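Local coordinates for protein endo-beta-1,2-glucanase (Talaromyces funiculosus, PDB 6IMV) that hydrolyses beta-1,2-glucan from within the chain, as an endo-acting fungal glycoside hydrolase able to bind the disaccharide sophorose, at residues Pro153-Leu164 with Cys218-Gln226; Tyr201-Ile209 with Val230-Ala238. All coordinates share one frame; numbering follows the deposited sequence.

Contact 1. Residues Pro153-Leu164 with Cys218-Gln226; sequences PTWDWNNRVPGL and CAVTDIKNQ. With NAG (2-acetamido-2-deoxy-beta-D-glucopyranose), chain G; BGC (beta-D-glucopyranose), chain D.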
loop_
_atom_site.group_PDB
_atom_site.type_symbol
_atom_site.label_atom_id
_atom_site.label_comp_id
_atom_site.label_asym_id
_atom_site.label_seq_id
_atom_site.Cartn_x
_atom_site.Cartn_y
_atom_site.Cartn_z
ATOM N N PRO A 153 19.366 8.263 5.663
ATOM C CA PRO A 153 19.087 6.842 5.484
ATOM C C PRO A 153 19.119 6.160 6.862
ATOM O O PRO A 153 19.875 6.584 7.737
ATOM C CB PRO A 153 20.224 6.345 4.576
ATOM C CG PRO A 153 20.803 7.606 3.945
ATOM C CD PRO A 153 20.581 8.711 4.956
ATOM N N THR A 154 18.302 5.122 7.056
ATOM C CA THR A 154 18.513 4.253 8.210
ATOM C C THR A 154 19.877 3.583 8.014
ATOM O O THR A 154 20.387 3.549 6.895
ATOM C CB THR A 154 17.394 3.225 8.386
ATOM O OG1 THR A 154 17.441 2.302 7.299
ATOM C CG2 THR A 154 16.027 3.855 8.477
ATOM N N TRP A 155 20.470 3.091 9.104
ATOM C CA TRP A 155 21.809 2.505 9.078
ATOM C C TRP A 155 21.927 1.481 7.951
ATOM O O TRP A 155 22.828 1.567 7.122
ATOM C CB TRP A 155 22.154 1.846 10.410
ATOM C CG TRP A 155 23.405 1.027 10.328
ATOM C CD1 TRP A 155 23.504 -0.335 10.345
ATOM C CD2 TRP A 155 24.742 1.528 10.173
ATOM N NE1 TRP A 155 24.815 -0.714 10.238
ATOM C CE2 TRP A 155 25.598 0.407 10.134
ATOM C CE3 TRP A 155 25.295 2.809 10.064
ATOM C CZ2 TRP A 155 26.979 0.537 10.001
ATOM C CZ3 TRP A 155 26.662 2.936 9.930
ATOM C CH2 TRP A 155 27.492 1.812 9.905
ATOM N N ASP A 156 20.991 0.528 7.940
ATOM C CA ASP A 156 20.990 -0.583 6.995
ATOM C C ASP A 156 20.862 -0.095 5.545
ATOM O O ASP A 156 21.167 -0.844 4.633
ATOM C CB ASP A 156 19.850 -1.570 7.281
ATOM C CG ASP A 156 20.243 -2.760 8.134
ATOM O OD1 ASP A 156 21.450 -2.950 8.370
ATOM O OD2 ASP A 156 19.327 -3.483 8.576
ATOM N N TRP A 157 20.362 1.131 5.329
ATOM C CA TRP A 157 20.013 1.570 3.985
ATOM C C TRP A 157 20.929 2.691 3.480
ATOM O O TRP A 157 20.693 3.235 2.412
ATOM C CB TRP A 157 18.526 1.920 3.931
ATOM C CG TRP A 157 17.695 0.675 3.890
ATOM C CD1 TRP A 157 17.253 -0.050 4.959
ATOM C CD2 TRP A 157 17.282 -0.050 2.718
ATOM N NE1 TRP A 157 16.564 -1.154 4.535
ATOM C CE2 TRP A 157 16.565 -1.182 3.164
ATOM C CE3 TRP A 157 17.441 0.146 1.343
ATOM C CZ2 TRP A 157 16.010 -2.108 2.280
ATOM C CZ3 TRP A 157 16.880 -0.759 0.469
ATOM C CH2 TRP A 157 16.179 -1.876 0.934
ATOM N N ASN A 158 22.031 2.960 4.188
ATOM C CA ASN A 158 23.116 3.740 3.599
ATOM C C ASN A 158 23.531 3.061 2.295
ATOM O O ASN A 158 23.713 1.869 2.271
ATOM C CB ASN A 158 24.305 3.893 4.545
ATOM C CG ASN A 158 23.987 4.818 5.697
ATOM O OD1 ASN A 158 23.788 6.013 5.491
ATOM N ND2 ASN A 158 23.886 4.270 6.897
ATOM N N ASN A 159 23.613 3.837 1.211
ATOM C CA ASN A 159 24.133 3.371 -0.083
ATOM C C ASN A 159 23.304 2.216 -0.672
ATOM O O ASN A 159 23.809 1.419 -1.459
ATOM C CB ASN A 159 25.605 2.970 0.051
ATOM C CG ASN A 159 26.457 4.137 0.486
ATOM O OD1 ASN A 159 26.310 5.243 -0.035
ATOM N ND2 ASN A 159 27.303 3.910 1.472
ATOM N N ARG A 160 22.021 2.138 -0.316
ATOM C CA ARG A 160 21.128 1.096 -0.830
ATOM C C ARG A 160 19.775 1.746 -1.108
ATOM O O ARG A 160 19.312 2.535 -0.264
ATOM C CB ARG A 160 20.945 -0.042 0.183
ATOM C CG ARG A 160 22.206 -0.832 0.501
ATOM C CD ARG A 160 22.013 -1.801 1.652
ATOM N NE ARG A 160 21.152 -2.919 1.276
ATOM C CZ ARG A 160 19.970 -3.211 1.820
ATOM N NH1 ARG A 160 19.542 -2.569 2.892
ATOM N NH2 ARG A 160 19.221 -4.159 1.284
ATOM N N VAL A 161 19.154 1.417 -2.263
ATOM C CA VAL A 161 17.876 2.009 -2.615
ATOM C C VAL A 161 16.979 0.955 -3.269
ATOM O O VAL A 161 17.414 0.223 -4.159
ATOM C CB VAL A 161 18.055 3.275 -3.478
ATOM C CG1 VAL A 161 18.697 2.979 -4.830
ATOM C CG2 VAL A 161 16.739 4.019 -3.663
ATOM N N PRO A 162 15.708 0.825 -2.812
ATOM C CA PRO A 162 14.784 -0.179 -3.331
ATOM C C PRO A 162 13.876 0.386 -4.431
ATOM O O PRO A 162 13.268 1.473 -4.254
ATOM C CB PRO A 162 13.974 -0.499 -2.069
ATOM C CG PRO A 162 13.807 0.854 -1.399
ATOM C CD PRO A 162 15.091 1.605 -1.722
ATOM N N GLY A 163 13.798 -0.333 -5.552
ATOM C CA GLY A 163 12.971 0.063 -6.674
ATOM C C GLY A 163 11.482 -0.002 -6.341
ATOM O O GLY A 163 10.716 0.876 -6.738
ATOM N N LEU A 164 11.074 -1.041 -5.603
ATOM C CA LEU A 164 9.650 -1.312 -5.379
ATOM C C LEU A 164 8.977 -0.113 -4.695
ATOM O O LEU A 164 7.973 0.409 -5.180
ATOM C CB LEU A 164 9.500 -2.587 -4.554
ATOM C CG LEU A 164 8.070 -3.096 -4.363
ATOM C CD1 LEU A 164 8.055 -4.618 -4.326
ATOM C CD2 LEU A 164 7.445 -2.526 -3.095
ATOM N N CYS A 218 17.061 -3.952 -10.860
ATOM C CA CYS A 218 17.454 -4.252 -9.474
ATOM C C CYS A 218 16.257 -4.073 -8.529
ATOM O O CYS A 218 15.581 -3.056 -8.574
ATOM C CB CYS A 218 18.573 -3.362 -8.947
ATOM S SG CYS A 218 19.955 -3.112 -10.086
ATOM N N ALA A 219 16.035 -5.057 -7.652
ATOM C CA ALA A 219 15.138 -4.897 -6.517
ATOM C C ALA A 219 15.749 -3.886 -5.542
ATOM O O ALA A 219 15.053 -2.975 -5.037
ATOM C CB ALA A 219 14.877 -6.233 -5.862
ATOM N N VAL A 220 17.056 -4.037 -5.299
ATOM C CA VAL A 220 17.827 -3.094 -4.493
ATOM C C VAL A 220 19.107 -2.753 -5.251
ATOM O O VAL A 220 19.824 -3.644 -5.677
ATOM C CB VAL A 220 18.144 -3.657 -3.096
ATOM C CG1 VAL A 220 19.005 -2.702 -2.285
ATOM C CG2 VAL A 220 16.881 -4.016 -2.330
ATOM N N THR A 221 19.361 -1.453 -5.430
ATOM C CA THR A 221 20.592 -0.978 -6.034
ATOM C C THR A 221 21.565 -0.561 -4.925
ATOM O O THR A 221 21.196 0.177 -4.007
ATOM C CB THR A 221 20.335 0.163 -7.016
ATOM O OG1 THR A 221 19.677 -0.388 -8.155
ATOM C CG2 THR A 221 21.603 0.868 -7.450
ATOM N N ASP A 222 22.796 -1.074 -5.029
ATOM C CA ASP A 222 23.923 -0.683 -4.202
ATOM C C ASP A 222 24.645 0.478 -4.891
ATOM O O ASP A 222 24.981 0.402 -6.089
ATOM C CB ASP A 222 24.857 -1.874 -3.972
ATOM C CG ASP A 222 24.214 -2.969 -3.138
ATOM O OD1 ASP A 222 23.335 -2.653 -2.315
ATOM O OD2 ASP A 222 24.574 -4.130 -3.340
ATOM N N ILE A 223 24.831 1.554 -4.125
ATOM C CA ILE A 223 25.434 2.805 -4.556
ATOM C C ILE A 223 26.855 2.846 -3.982
ATOM O O ILE A 223 27.032 2.591 -2.814
ATOM C CB ILE A 223 24.593 3.999 -4.061
ATOM C CG1 ILE A 223 23.108 3.838 -4.396
ATOM C CG2 ILE A 223 25.161 5.314 -4.581
ATOM C CD1 ILE A 223 22.226 4.880 -3.749
ATOM N N LYS A 224 27.852 3.171 -4.802
ATOM C CA LYS A 224 29.219 3.248 -4.299
ATOM C C LYS A 224 29.271 4.232 -3.127
ATOM O O LYS A 224 29.756 3.899 -2.069
ATOM C CB LYS A 224 30.212 3.692 -5.375
ATOM C CG LYS A 224 31.658 3.767 -4.892
ATOM C CD LYS A 224 32.152 2.441 -4.354
ATOM C CE LYS A 224 33.653 2.394 -4.148
ATOM N NZ LYS A 224 34.348 2.067 -5.411
ATOM N N ASN A 225 28.754 5.446 -3.332
ATOM C CA ASN A 225 28.787 6.464 -2.300
ATOM C C ASN A 225 27.657 7.479 -2.533
ATOM O O ASN A 225 27.701 8.288 -3.452
ATOM C CB ASN A 225 30.187 7.087 -2.226
ATOM C CG ASN A 225 30.353 8.052 -1.074
ATOM O OD1 ASN A 225 29.366 8.567 -0.544
ATOM N ND2 ASN A 225 31.596 8.309 -0.684
ATOM N N GLN A 226 26.657 7.425 -1.648
ATOM C CA GLN A 226 25.454 8.278 -1.665
ATOM C C GLN A 226 25.799 9.779 -1.627
ATOM O O GLN A 226 24.988 10.616 -2.036
ATOM C CB GLN A 226 24.547 7.904 -0.489
ATOM C CG GLN A 226 25.177 8.108 0.884
ATOM C CD GLN A 226 24.440 7.385 1.994
ATOM O OE1 GLN A 226 23.538 6.576 1.772
ATOM N NE2 GLN A 226 24.845 7.661 3.219
HETATM C C1 NAG G . 31.892 9.246 0.379
HETATM C C2 NAG G . 33.148 8.927 1.187
HETATM C C3 NAG G . 33.459 10.049 2.183
HETATM C C4 NAG G . 33.472 11.415 1.510
HETATM C C5 NAG G . 32.182 11.622 0.717
HETATM C C6 NAG G . 32.231 12.926 -0.059
HETATM C C7 NAG G . 33.553 6.571 1.699
HETATM C C8 NAG G . 33.176 5.427 2.594
HETATM N N2 NAG G . 32.927 7.717 1.960
HETATM O O3 NAG G . 34.734 9.807 2.759
HETATM O O4 NAG G . 33.550 12.454 2.486
HETATM O O5 NAG G . 32.020 10.548 -0.210
HETATM O O6 NAG G . 33.402 12.924 -0.882
HETATM O O7 NAG G . 34.367 6.473 0.791
HETATM C C2 BGC D . 9.399 -4.555 0.616
HETATM C C3 BGC D . 10.022 -3.164 0.556
HETATM C C4 BGC D . 11.535 -3.261 0.705
HETATM C C5 BGC D . 12.068 -4.201 -0.376
HETATM C C6 BGC D . 13.563 -4.434 -0.354
HETATM C C1 BGC D . 10.056 -5.457 -0.415
HETATM O O2 BGC D . 8.019 -4.490 0.285
HETATM O O3 BGC D . 9.507 -2.322 1.582
HETATM O O4 BGC D . 12.105 -1.971 0.552
HETATM O O5 BGC D . 11.462 -5.480 -0.249
HETATM O O6 BGC D . 13.923 -4.978 0.895
HETATM O O HOH W 1 29.273 6.350 1.825
HETATM O O HOH W 2 25.477 -0.513 -0.764
HETATM O O HOH W 3 12.564 -3.187 -4.293
#
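Q226 and N159 grip each other at two points: N159 N donates to Q226 OE1 at 2.8 Å from above its carbonyl plane, and Q226 N reaches N159 OD1 at 2.7 Å, nearly along the C=O axis. With CG lodged between the backbone N and the carbonyl carbon (chi1 62°) and the chain extended beyond it, the Q226 amide also sends NE2 to N158 OD1, 3.0 Å and almost straight (169°). With alanine in place of Q226, N159 N and N158 OD1 would probably lose these partners, leaving the turn W157-R160 freer to shift. This turn is type II and leads into strand 160-162, which pairs antiparallel with 220-223. I223 N bonds N159 O at 2.9 Å, V161 and T221 exchange N-H and C=O in a hydrogen-bonded pair, and G163 N donates to A219 O. Packing is tight on the V161 side, where CG1 lies 3.9 Å from T221 CB and also meets I223 CD1. On the other face V220 stays buried, CG2 on W157 CH2, but the R160 and D222 end is partly exposed and polar. R160 lies alongside D222, yet NE stays 4.2 Å from D222 OD1; NE is salt-bridged to E240, while NH1 lies over the centre of the W157 ring and donates to D156 O. Waters mark the margins: one links N159 O with D222 OD1, weakly at the latter, another N159 ND2 with N225 OD1, also weakly; N225 ND2 is covalently bound to N-acetylglucosamine. At the opposite end, W157, P162 and V220 line a bound glucose, W157 presenting its edge to glucose O6. In this three-stranded antiparallel sheet 237-239 flanks 220-223, F210 of helix 186-210 touches V161 and T221, and 160-162 runs directly into helix 163-182.

Contact 2. Residues Tyr201-Ile209 with Val230-Ala238; sequences YTKTTAAHI and VYHPEQTYA. With NAG (2-acetamido-2-deoxy-beta-D-glucopyranose), chain F.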
loop_
_atom_site.group_PDB
_atom_site.type_symbol
_atom_site.label_atom_id
_atom_site.label_comp_id
_atom_site.label_asym_id
_atom_site.label_seq_id
_atom_site.Cartn_x
_atom_site.Cartn_y
_atom_site.Cartn_z
ATOM N N TYR A 201 12.783 14.554 -12.339
ATOM C CA TYR A 201 14.209 14.313 -12.135
ATOM C C TYR A 201 14.486 12.802 -12.044
ATOM O O TYR A 201 15.501 12.317 -12.582
ATOM C CB TYR A 201 14.723 15.081 -10.917
ATOM C CG TYR A 201 16.172 14.802 -10.620
ATOM C CD1 TYR A 201 17.168 15.183 -11.505
ATOM C CD2 TYR A 201 16.544 14.111 -9.479
ATOM C CE1 TYR A 201 18.503 14.910 -11.256
ATOM C CE2 TYR A 201 17.875 13.842 -9.205
ATOM C CZ TYR A 201 18.854 14.238 -10.100
ATOM O OH TYR A 201 20.153 13.945 -9.825
ATOM N N THR A 202 13.593 12.048 -11.388
ATOM C CA THR A 202 13.770 10.587 -11.256
ATOM C C THR A 202 13.783 9.898 -12.630
ATOM O O THR A 202 14.390 8.843 -12.783
ATOM C CB THR A 202 12.690 9.931 -10.381
ATOM O OG1 THR A 202 11.426 9.986 -11.052
ATOM C CG2 THR A 202 12.603 10.550 -9.006
ATOM N N LYS A 203 13.085 10.474 -13.614
ATOM C CA LYS A 203 13.018 9.906 -14.969
ATOM C C LYS A 203 14.424 9.867 -15.586
ATOM O O LYS A 203 14.780 8.894 -16.285
ATOM C CB LYS A 203 12.060 10.709 -15.860
ATOM C CG LYS A 203 10.631 10.843 -15.349
ATOM C CD LYS A 203 9.747 11.644 -16.291
ATOM C CE LYS A 203 8.294 11.667 -15.870
ATOM N NZ LYS A 203 7.583 12.802 -16.495
ATOM N N THR A 204 15.229 10.899 -15.285
ATOM C CA THR A 204 16.576 11.060 -15.839
ATOM C C THR A 204 17.589 10.101 -15.182
ATOM O O THR A 204 18.604 9.794 -15.793
ATOM C CB THR A 204 17.061 12.512 -15.734
ATOM O OG1 THR A 204 17.395 12.817 -14.379
ATOM C CG2 THR A 204 16.041 13.509 -16.246
ATOM N N THR A 205 17.320 9.616 -13.964
ATOM C CA THR A 205 18.275 8.778 -13.230
ATOM C C THR A 205 17.831 7.302 -13.161
ATOM O O THR A 205 18.654 6.450 -12.820
ATOM C CB THR A 205 18.514 9.337 -11.818
ATOM O OG1 THR A 205 17.263 9.334 -11.125
ATOM C CG2 THR A 205 19.101 10.733 -11.836
ATOM N N ALA A 206 16.563 6.995 -13.481
ATOM C CA ALA A 206 15.949 5.678 -13.183
ATOM C C ALA A 206 16.717 4.520 -13.839
ATOM O O ALA A 206 17.063 3.557 -13.170
ATOM C CB ALA A 206 14.505 5.664 -13.610
ATOM N N ALA A 207 16.948 4.602 -15.156
ATOM C CA ALA A 207 17.615 3.532 -15.895
ATOM C C ALA A 207 19.062 3.354 -15.389
ATOM O O ALA A 207 19.523 2.227 -15.158
ATOM C CB ALA A 207 17.560 3.827 -17.380
ATOM N N HIS A 208 19.786 4.468 -15.217
ATOM C CA HIS A 208 21.197 4.430 -14.792
ATOM C C HIS A 208 21.315 3.747 -13.422
ATOM O O HIS A 208 22.246 2.993 -13.187
ATOM C CB HIS A 208 21.809 5.842 -14.792
ATOM C CG HIS A 208 23.288 5.848 -14.574
ATOM N ND1 HIS A 208 24.172 5.302 -15.488
ATOM C CD2 HIS A 208 24.037 6.305 -13.547
ATOM C CE1 HIS A 208 25.405 5.423 -15.028
ATOM N NE2 HIS A 208 25.346 6.045 -13.844
ATOM N N ILE A 209 20.348 3.993 -12.534
ATOM C CA ILE A 209 20.411 3.465 -11.185
ATOM C C ILE A 209 19.853 2.030 -11.137
ATOM O O ILE A 209 20.410 1.204 -10.434
ATOM C CB ILE A 209 19.732 4.432 -10.186
ATOM C CG1 ILE A 209 20.535 5.732 -10.062
ATOM C CG2 ILE A 209 19.511 3.788 -8.825
ATOM C CD1 ILE A 209 19.887 6.813 -9.222
ATOM N N VAL A 230 25.134 11.540 -9.078
ATOM C CA VAL A 230 24.788 10.348 -9.825
ATOM C C VAL A 230 25.870 10.082 -10.878
ATOM O O VAL A 230 26.240 8.928 -11.112
ATOM C CB VAL A 230 23.394 10.448 -10.485
ATOM C CG1 VAL A 230 23.123 9.254 -11.389
ATOM C CG2 VAL A 230 22.277 10.590 -9.463
ATOM N N TYR A 231 26.374 11.153 -11.505
ATOM C CA TYR A 231 27.337 11.024 -12.612
ATOM C C TYR A 231 28.731 11.513 -12.191
ATOM O O TYR A 231 29.554 11.854 -13.039
ATOM C CB TYR A 231 26.791 11.725 -13.861
ATOM C CG TYR A 231 25.499 11.124 -14.355
ATOM C CD1 TYR A 231 25.492 9.898 -14.999
ATOM C CD2 TYR A 231 24.275 11.748 -14.141
ATOM C CE1 TYR A 231 24.312 9.311 -15.429
ATOM C CE2 TYR A 231 23.086 11.177 -14.572
ATOM C CZ TYR A 231 23.107 9.955 -15.219
ATOM O OH TYR A 231 21.945 9.371 -15.648
ATOM N N HIS A 232 29.027 11.509 -10.887
ATOM C CA HIS A 232 30.404 11.708 -10.449
ATOM C C HIS A 232 31.260 10.609 -11.075
ATOM O O HIS A 232 30.808 9.466 -11.190
ATOM C CB HIS A 232 30.501 11.730 -8.925
ATOM C CG HIS A 232 31.839 12.140 -8.412
ATOM N ND1 HIS A 232 32.907 11.261 -8.336
ATOM C CD2 HIS A 232 32.279 13.315 -7.911
ATOM C CE1 HIS A 232 33.952 11.879 -7.815
ATOM N NE2 HIS A 232 33.594 13.143 -7.546
ATOM N N PRO A 233 32.493 10.919 -11.542
ATOM C CA PRO A 233 33.318 9.930 -12.245
ATOM C C PRO A 233 33.582 8.628 -11.474
ATOM O O PRO A 233 33.868 7.617 -12.097
ATOM C CB PRO A 233 34.649 10.666 -12.495
ATOM C CG PRO A 233 34.261 12.140 -12.514
ATOM C CD PRO A 233 33.129 12.250 -11.508
ATOM N N GLU A 234 33.471 8.670 -10.141
ATOM C CA GLU A 234 33.722 7.519 -9.273
ATOM C C GLU A 234 32.430 6.803 -8.851
ATOM O O GLU A 234 32.496 5.720 -8.252
ATOM C CB GLU A 234 34.449 7.967 -8.009
ATOM C CG GLU A 234 35.883 8.391 -8.268
ATOM C CD GLU A 234 36.587 8.809 -6.998
ATOM O OE1 GLU A 234 36.377 9.954 -6.569
ATOM O OE2 GLU A 234 37.292 7.964 -6.416
ATOM N N GLN A 235 31.268 7.393 -9.132
ATOM C CA GLN A 235 30.006 6.805 -8.688
ATOM C C GLN A 235 29.743 5.534 -9.505
ATOM O O GLN A 235 30.023 5.504 -10.702
ATOM C CB GLN A 235 28.856 7.797 -8.860
ATOM C CG GLN A 235 27.514 7.281 -8.358
ATOM C CD GLN A 235 27.501 7.183 -6.857
ATOM O OE1 GLN A 235 28.008 6.220 -6.278
ATOM N NE2 GLN A 235 26.924 8.195 -6.221
ATOM N N THR A 236 29.217 4.497 -8.850
ATOM C CA THR A 236 28.735 3.301 -9.541
ATOM C C THR A 236 27.427 2.833 -8.897
ATOM O O THR A 236 27.142 3.119 -7.714
ATOM C CB THR A 236 29.752 2.148 -9.523
ATOM O OG1 THR A 236 29.803 1.658 -8.187
ATOM C CG2 THR A 236 31.135 2.549 -9.987
ATOM N N TYR A 237 26.650 2.098 -9.698
ATOM C CA TYR A 237 25.422 1.439 -9.265
ATOM C C TYR A 237 25.476 -0.027 -9.707
ATOM O O TYR A 237 25.890 -0.324 -10.804
ATOM C CB TYR A 237 24.219 2.184 -9.840
ATOM C CG TYR A 237 24.136 3.633 -9.418
ATOM C CD1 TYR A 237 23.557 3.989 -8.209
ATOM C CD2 TYR A 237 24.656 4.645 -10.212
ATOM C CE1 TYR A 237 23.486 5.310 -7.807
ATOM C CE2 TYR A 237 24.604 5.971 -9.814
ATOM C CZ TYR A 237 24.007 6.308 -8.610
ATOM O OH TYR A 237 23.940 7.618 -8.200
ATOM N N ALA A 238 25.091 -0.942 -8.823
ATOM C CA ALA A 238 24.993 -2.338 -9.168
ATOM C C ALA A 238 23.815 -2.957 -8.416
ATOM O O ALA A 238 23.497 -2.542 -7.305
ATOM C CB ALA A 238 26.293 -3.031 -8.832
HETATM C C1 NAG F . 18.953 16.768 -6.940
HETATM C C2 NAG F . 18.271 17.828 -7.775
HETATM C C3 NAG F . 19.002 17.972 -9.102
HETATM C C4 NAG F . 20.484 18.239 -8.885
HETATM C C5 NAG F . 21.027 17.154 -7.978
HETATM C C6 NAG F . 22.517 17.293 -7.675
HETATM C C7 NAG F . 15.853 18.198 -7.787
HETATM C C8 NAG F . 14.531 17.564 -8.096
HETATM N N2 NAG F . 16.904 17.433 -7.991
HETATM O O3 NAG F . 18.396 19.021 -9.836
HETATM O O4 NAG F . 21.185 18.207 -10.137
HETATM O O5 NAG F . 20.289 17.201 -6.763
HETATM O O6 NAG F . 22.638 18.129 -6.519
HETATM O O7 NAG F . 15.929 19.343 -7.400
HETATM O O HOH W 4 27.445 7.026 -12.207
#
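H208 reaches from helix 186-210 into a cluster with Y231 and Y237. Its CG is anti to the backbone N (chi1 -171°), which places the imidazole against V230, Y231 and Y237. CB first meets the tip of Y231, with OH 3.6 Å away. CG then lies 3.7 Å from Y231 CE1, the atom that sits over the centre of one imidazole face; the two ring planes are inclined by 35°. CD2 has three neighbours: Y231 CE1, and V230 CG1 and Y237 CD2, each at 3.8 Å. ND1 and CE1 are also near Y231 CE1. At the tip, a water lies in the ring plane, 2.8 Å from H208 NE2. Beside it, I209 lays CG1 over the face of Y237, 3.8 Å from the ring centroid and 12° off its normal, a CH-pi contact. V230 completes the apolar part, its CG2 touching T205 CG2 at 4.0 Å and the Y201 hydroxyl at the same distance. One Y201 face packs against an N-acetylglucosamine of a protein-bound glycan. The direct polar link between the segments is weak, Y231 OH to T204 O at 3.4 Å, whereas Y237 OH bonds G136 O and T205 OG1 bonds G138 O. Helix and loop are therefore joined mainly by aromatic and aliphatic packing, and the polar ends of Y237 and T205 tie this same contact to the G136-G138 region.

How the contacts relate
Contact 1 is largely buried, whereas contact 2 is only partly so, with H208, T204 and Y231 exposed; their centres lie about 12 Å apart. Both reach the same three-stranded sheet: contact 1 supplies strands 160-162 and 220-223, and contact 2 adds the start of 237-239 together with helix 186-210. D222 N meets A238 O at 2.8 Å across the neighbouring strands, probably as a hydrogen bond, and T221 OG1 probably bonds I209 O. Chemistry follows place: regular backbone pairing and an amide network hold 153-164 to 218-226 beside the glucose, while ring and methyl packing joins 201-209 to 230-238 farther from it.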